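Local atomic coordinates of WGR domain-containing protein (Bacteroides fragilis, PDB entry 2RA8), a protein that is of unknown function but joins an N-terminal WGR domain to a domain of leucine-rich repeats. Residues W16-N28 with Q39-A53. Numbering follows the deposited sequence.
Sequences WSIDVRGTDVIVN and QVKNFSSAGEAEKAA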
loop_
_atom_site.group_PDB
_atom_site.type_symbol
_atom_site.label_atom_id
_atom_site.label_comp_id
_atom_site.label_asym_id
_atom_site.label_seq_id
_atom_site.Cartn_x
_atom_site.Cartn_y
_atom_site.Cartn_z
ATOM N N TRP A 16 6.173 4.317 21.079
ATOM C CA TRP A 16 4.935 3.679 21.486
ATOM C C TRP A 16 5.162 3.269 22.917
ATOM O O TRP A 16 6.154 2.604 23.220
ATOM C CB TRP A 16 4.673 2.445 20.604
ATOM C CG TRP A 16 3.432 1.661 20.938
ATOM C CD1 TRP A 16 2.162 1.887 20.477
ATOM C CD2 TRP A 16 3.355 0.517 21.796
ATOM N NE1 TRP A 16 1.296 0.948 20.995
ATOM C CE2 TRP A 16 1.998 0.098 21.804
ATOM C CE3 TRP A 16 4.296 -0.197 22.550
ATOM C CZ2 TRP A 16 1.565 -1.006 22.547
ATOM C CZ3 TRP A 16 3.863 -1.301 23.292
ATOM C CH2 TRP A 16 2.503 -1.693 23.280
ATOM N N SER A 17 4.280 3.693 23.817
ATOM C CA SER A 17 4.416 3.324 25.221
ATOM C C SER A 17 3.137 2.714 25.720
ATOM O O SER A 17 2.043 3.030 25.228
ATOM C CB SER A 17 4.800 4.537 26.088
ATOM O OG SER A 17 3.725 5.441 26.266
ATOM N N ILE A 18 3.262 1.811 26.685
ATOM C CA ILE A 18 2.097 1.149 27.248
ATOM C C ILE A 18 2.193 1.060 28.743
ATOM O O ILE A 18 3.274 0.875 29.311
ATOM C CB ILE A 18 1.903 -0.267 26.624
ATOM C CG1 ILE A 18 0.576 -0.865 27.094
ATOM C CG2 ILE A 18 3.083 -1.171 26.986
ATOM C CD1 ILE A 18 0.157 -2.123 26.330
ATOM N N ASP A 19 1.047 1.208 29.397
ATOM C CA ASP A 19 0.982 1.167 30.853
ATOM C C ASP A 19 -0.336 0.589 31.256
ATOM O O ASP A 19 -1.359 0.899 30.638
ATOM C CB ASP A 19 1.118 2.590 31.415
ATOM C CG ASP A 19 1.367 2.614 32.918
ATOM O OD1 ASP A 19 1.922 1.637 33.462
ATOM O OD2 ASP A 19 1.020 3.631 33.554
ATOM N N VAL A 20 -0.333 -0.279 32.265
ATOM C CA VAL A 20 -1.582 -0.857 32.738
ATOM C C VAL A 20 -1.882 -0.336 34.112
ATOM O O VAL A 20 -1.078 -0.486 35.033
ATOM C CB VAL A 20 -1.542 -2.406 32.813
ATOM C CG1 VAL A 20 -2.864 -2.923 33.394
ATOM C CG2 VAL A 20 -1.326 -3.004 31.432
ATOM N N ARG A 21 -3.035 0.305 34.257
ATOM C CA ARG A 21 -3.454 0.827 35.550
ATOM C C ARG A 21 -4.840 0.320 35.842
ATOM O O ARG A 21 -5.819 0.764 35.240
ATOM C CB ARG A 21 -3.424 2.358 35.555
ATOM C CG ARG A 21 -2.016 2.923 35.639
ATOM C CD ARG A 21 -2.019 4.438 35.722
ATOM N NE ARG A 21 -0.662 4.970 35.813
ATOM C CZ ARG A 21 -0.367 6.259 35.950
ATOM N NH1 ARG A 21 -1.336 7.164 36.014
ATOM N NH2 ARG A 21 0.901 6.645 36.025
ATOM N N GLY A 22 -4.917 -0.643 36.756
ATOM C CA GLY A 22 -6.193 -1.226 37.110
ATOM C C GLY A 22 -6.648 -2.134 35.989
ATOM O O GLY A 22 -5.967 -3.100 35.648
ATOM N N THR A 23 -7.804 -1.820 35.414
ATOM C CA THR A 23 -8.363 -2.599 34.317
ATOM C C THR A 23 -8.173 -1.858 33.008
ATOM O O THR A 23 -8.630 -2.301 31.955
ATOM C CB THR A 23 -9.873 -2.841 34.532
ATOM O OG1 THR A 23 -10.508 -1.592 34.843
ATOM C CG2 THR A 23 -10.108 -3.829 35.670
ATOM N N ASP A 24 -7.501 -0.714 33.072
ATOM C CA ASP A 24 -7.250 0.092 31.884
ATOM C C ASP A 24 -5.854 -0.069 31.327
ATOM O O ASP A 24 -4.870 -0.098 32.073
ATOM C CB ASP A 24 -7.474 1.581 32.186
ATOM C CG ASP A 24 -8.940 1.915 32.450
ATOM O OD1 ASP A 24 -9.807 1.406 31.712
ATOM O OD2 ASP A 24 -9.220 2.693 33.384
ATOM N N VAL A 25 -5.773 -0.184 30.004
ATOM C CA VAL A 25 -4.497 -0.282 29.309
ATOM C C VAL A 25 -4.355 1.066 28.633
ATOM O O VAL A 25 -5.227 1.478 27.855
ATOM C CB VAL A 25 -4.497 -1.399 28.237
ATOM C CG1 VAL A 25 -3.198 -1.349 27.442
ATOM C CG2 VAL A 25 -4.647 -2.772 28.897
ATOM N N ILE A 26 -3.271 1.770 28.942
ATOM C CA ILE A 26 -3.027 3.093 28.385
ATOM C C ILE A 26 -1.868 3.123 27.409
ATOM O O ILE A 26 -0.715 2.873 27.780
ATOM C CB ILE A 26 -2.763 4.108 29.513
ATOM C CG1 ILE A 26 -3.895 4.032 30.545
ATOM C CG2 ILE A 26 -2.653 5.514 28.938
ATOM C CD1 ILE A 26 -3.628 4.809 31.810
ATOM N N VAL A 27 -2.182 3.442 26.156
ATOM C CA VAL A 27 -1.196 3.518 25.084
ATOM C C VAL A 27 -0.985 4.960 24.680
ATOM O O VAL A 27 -1.937 5.750 24.596
ATOM C CB VAL A 27 -1.671 2.708 23.840
ATOM C CG1 VAL A 27 -0.880 3.108 22.613
ATOM C CG2 VAL A 27 -1.509 1.213 24.094
ATOM N N ASN A 28 0.275 5.302 24.431
ATOM C CA ASN A 28 0.672 6.640 24.012
ATOM C C ASN A 28 1.609 6.441 22.839
ATOM O O ASN A 28 2.629 5.753 22.966
ATOM C CB ASN A 28 1.396 7.347 25.164
ATOM C CG ASN A 28 1.831 8.761 24.813
ATOM O OD1 ASN A 28 2.798 9.281 25.375
ATOM N ND2 ASN A 28 1.110 9.397 23.899
ATOM N N GLN A 39 -4.537 6.440 23.795
ATOM C CA GLN A 39 -5.683 5.561 23.668
ATOM C C GLN A 39 -5.803 4.788 24.952
ATOM O O GLN A 39 -4.812 4.263 25.471
ATOM C CB GLN A 39 -5.496 4.596 22.492
ATOM C CG GLN A 39 -5.249 5.286 21.158
ATOM C CD GLN A 39 -5.075 4.310 20.012
ATOM O OE1 GLN A 39 -4.330 3.337 20.120
ATOM N NE2 GLN A 39 -5.755 4.571 18.897
ATOM N N VAL A 40 -7.019 4.738 25.482
ATOM C CA VAL A 40 -7.296 4.025 26.717
ATOM C C VAL A 40 -8.322 2.962 26.436
ATOM O O VAL A 40 -9.327 3.207 25.759
ATOM C CB VAL A 40 -7.826 4.983 27.783
ATOM C CG1 VAL A 40 -7.968 4.257 29.116
ATOM C CG2 VAL A 40 -6.890 6.181 27.902
ATOM N N LYS A 41 -8.077 1.762 26.942
ATOM C CA LYS A 41 -8.995 0.657 26.715
ATOM C C LYS A 41 -9.259 -0.054 28.006
ATOM O O LYS A 41 -8.332 -0.540 28.660
ATOM C CB LYS A 41 -8.392 -0.306 25.683
ATOM C CG LYS A 41 -9.342 -1.356 25.157
ATOM C CD LYS A 41 -8.918 -1.867 23.774
ATOM C CE LYS A 41 -7.521 -2.498 23.755
ATOM N NZ LYS A 41 -6.386 -1.514 23.711
ATOM N N ASN A 42 -10.530 -0.107 28.391
ATOM C CA ASN A 42 -10.926 -0.756 29.635
ATOM C C ASN A 42 -11.199 -2.217 29.441
ATOM O O ASN A 42 -11.696 -2.638 28.397
ATOM C CB ASN A 42 -12.165 -0.079 30.220
ATOM C CG ASN A 42 -12.480 -0.560 31.622
ATOM O OD1 ASN A 42 -11.613 -0.576 32.491
ATOM N ND2 ASN A 42 -13.726 -0.949 31.849
ATOM N N PHE A 43 -10.868 -3.002 30.460
ATOM C CA PHE A 43 -11.060 -4.443 30.421
ATOM C C PHE A 43 -11.855 -4.924 31.611
ATOM O O PHE A 43 -11.947 -4.240 32.635
ATOM C CB PHE A 43 -9.697 -5.145 30.375
ATOM C CG PHE A 43 -8.987 -4.977 29.071
ATOM C CD1 PHE A 43 -9.087 -5.949 28.084
ATOM C CD2 PHE A 43 -8.283 -3.814 28.797
ATOM C CE1 PHE A 43 -8.501 -5.764 26.846
ATOM C CE2 PHE A 43 -7.696 -3.624 27.560
ATOM C CZ PHE A 43 -7.809 -4.604 26.582
ATOM N N SER A 44 -12.430 -6.113 31.465
ATOM C CA SER A 44 -13.247 -6.736 32.496
ATOM C C SER A 44 -12.527 -6.988 33.795
ATOM O O SER A 44 -13.164 -7.099 34.841
ATOM C CB SER A 44 -13.814 -8.059 31.978
ATOM O OG SER A 44 -12.775 -8.946 31.599
ATOM N N SER A 45 -11.201 -7.078 33.747
ATOM C CA SER A 45 -10.423 -7.336 34.958
ATOM C C SER A 45 -8.966 -6.999 34.768
ATOM O O SER A 45 -8.512 -6.796 33.645
ATOM C CB SER A 45 -10.527 -8.809 35.329
ATOM O OG SER A 45 -9.909 -9.602 34.328
ATOM N N ALA A 46 -8.216 -6.949 35.862
ATOM C CA ALA A 46 -6.792 -6.641 35.780
ATOM C C ALA A 46 -6.071 -7.720 35.001
ATOM O O ALA A 46 -5.079 -7.457 34.317
ATOM C CB ALA A 46 -6.202 -6.518 37.187
ATOM N N GLY A 47 -6.586 -8.942 35.096
ATOM C CA GLY A 47 -5.990 -10.071 34.405
ATOM C C GLY A 47 -6.094 -9.947 32.903
ATOM O O GLY A 47 -5.123 -10.172 32.178
ATOM N N GLU A 48 -7.281 -9.586 32.432
ATOM C CA GLU A 48 -7.501 -9.419 31.007
ATOM C C GLU A 48 -6.708 -8.244 30.479
ATOM O O GLU A 48 -6.224 -8.270 29.355
ATOM C CB GLU A 48 -8.991 -9.203 30.730
ATOM C CG GLU A 48 -9.865 -10.411 31.046
ATOM C CD GLU A 48 -9.461 -11.642 30.255
ATOM O OE1 GLU A 48 -9.083 -11.488 29.073
ATOM O OE2 GLU A 48 -9.531 -12.762 30.807
ATOM N N ALA A 49 -6.576 -7.207 31.296
ATOM C CA ALA A 49 -5.838 -6.017 30.900
ATOM C C ALA A 49 -4.371 -6.366 30.686
ATOM O O ALA A 49 -3.778 -6.031 29.653
ATOM C CB ALA A 49 -5.987 -4.943 31.973
ATOM N N GLU A 50 -3.784 -7.064 31.653
ATOM C CA GLU A 50 -2.379 -7.460 31.556
ATOM C C GLU A 50 -2.144 -8.393 30.390
ATOM O O GLU A 50 -1.123 -8.310 29.706
ATOM C CB GLU A 50 -1.940 -8.136 32.852
ATOM C CG GLU A 50 -1.950 -7.205 34.050
ATOM C CD GLU A 50 -0.774 -6.247 34.055
ATOM O OE1 GLU A 50 -0.183 -6.013 32.976
ATOM O OE2 GLU A 50 -0.448 -5.721 35.142
ATOM N N LYS A 51 -3.100 -9.286 30.151
ATOM C CA LYS A 51 -2.987 -10.237 29.054
ATOM C C LYS A 51 -3.039 -9.501 27.743
ATOM O O LYS A 51 -2.334 -9.846 26.793
ATOM C CB LYS A 51 -4.109 -11.264 29.131
ATOM N N ALA A 52 -3.882 -8.476 27.681
ATOM C CA ALA A 52 -4.012 -7.681 26.467
ATOM C C ALA A 52 -2.746 -6.903 26.215
ATOM O O ALA A 52 -2.276 -6.821 25.080
ATOM C CB ALA A 52 -5.197 -6.724 26.586
ATOM N N ALA A 53 -2.189 -6.328 27.280
ATOM C CA ALA A 53 -0.970 -5.529 27.180
ATOM C C ALA A 53 0.179 -6.374 26.708
ATOM O O ALA A 53 1.021 -5.923 25.930
ATOM C CB ALA A 53 -0.648 -4.894 28.528
HETATM O O HOH W 1 -5.252 0.880 24.490
#
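The F43 ring turns an edge to T23: the carbonyl O of T23 lies in the ring plane, 3.5 Å from F43 CD2, while V25 CG2 reaches F43 CE2 obliquely at 3.4 Å. This is the corner of the WGR domain where the antiparallel sheet passes into the helix lying along its face of V20 and V25. With CG opposite the carbonyl carbon (chi1 -71°), F43 brings CE2 against V25 CG2 while its N donates to that same T23 O at 2.8 Å. Branched, buried V25 offers one methyl to both the flat apolar ring and A49. Strands 24-28 and 39-42 are joined by paired backbone bonds, V25 with K41 and V27 with Q39. At the end of the type II' turn R21-D24, where positive phi suits G22, the D24 carboxylate and N42 amide planes are 57° apart. As modelled, T23 OG1 donates in the carbonyl plane to N42 OD1, but D24 OD1 lies 2.8 Å from N42 OD1, leaving this amide's orientation doubtful. Small alanines let helix 46-53 run close and nearly antiparallel to strand 16-21: A53 CB touches V20 CG2 at 3.5 Å and I18 CD1 at 3.6 Å, and A49 CB packs against V20 CG1 and V25 CG2. S45 N-caps the helix, its hydroxyl accepting from E48 N. On the face of V25, V27 and Q39, K41 NZ donates to a water at 2.8 Å that bonds weakly to V25 O.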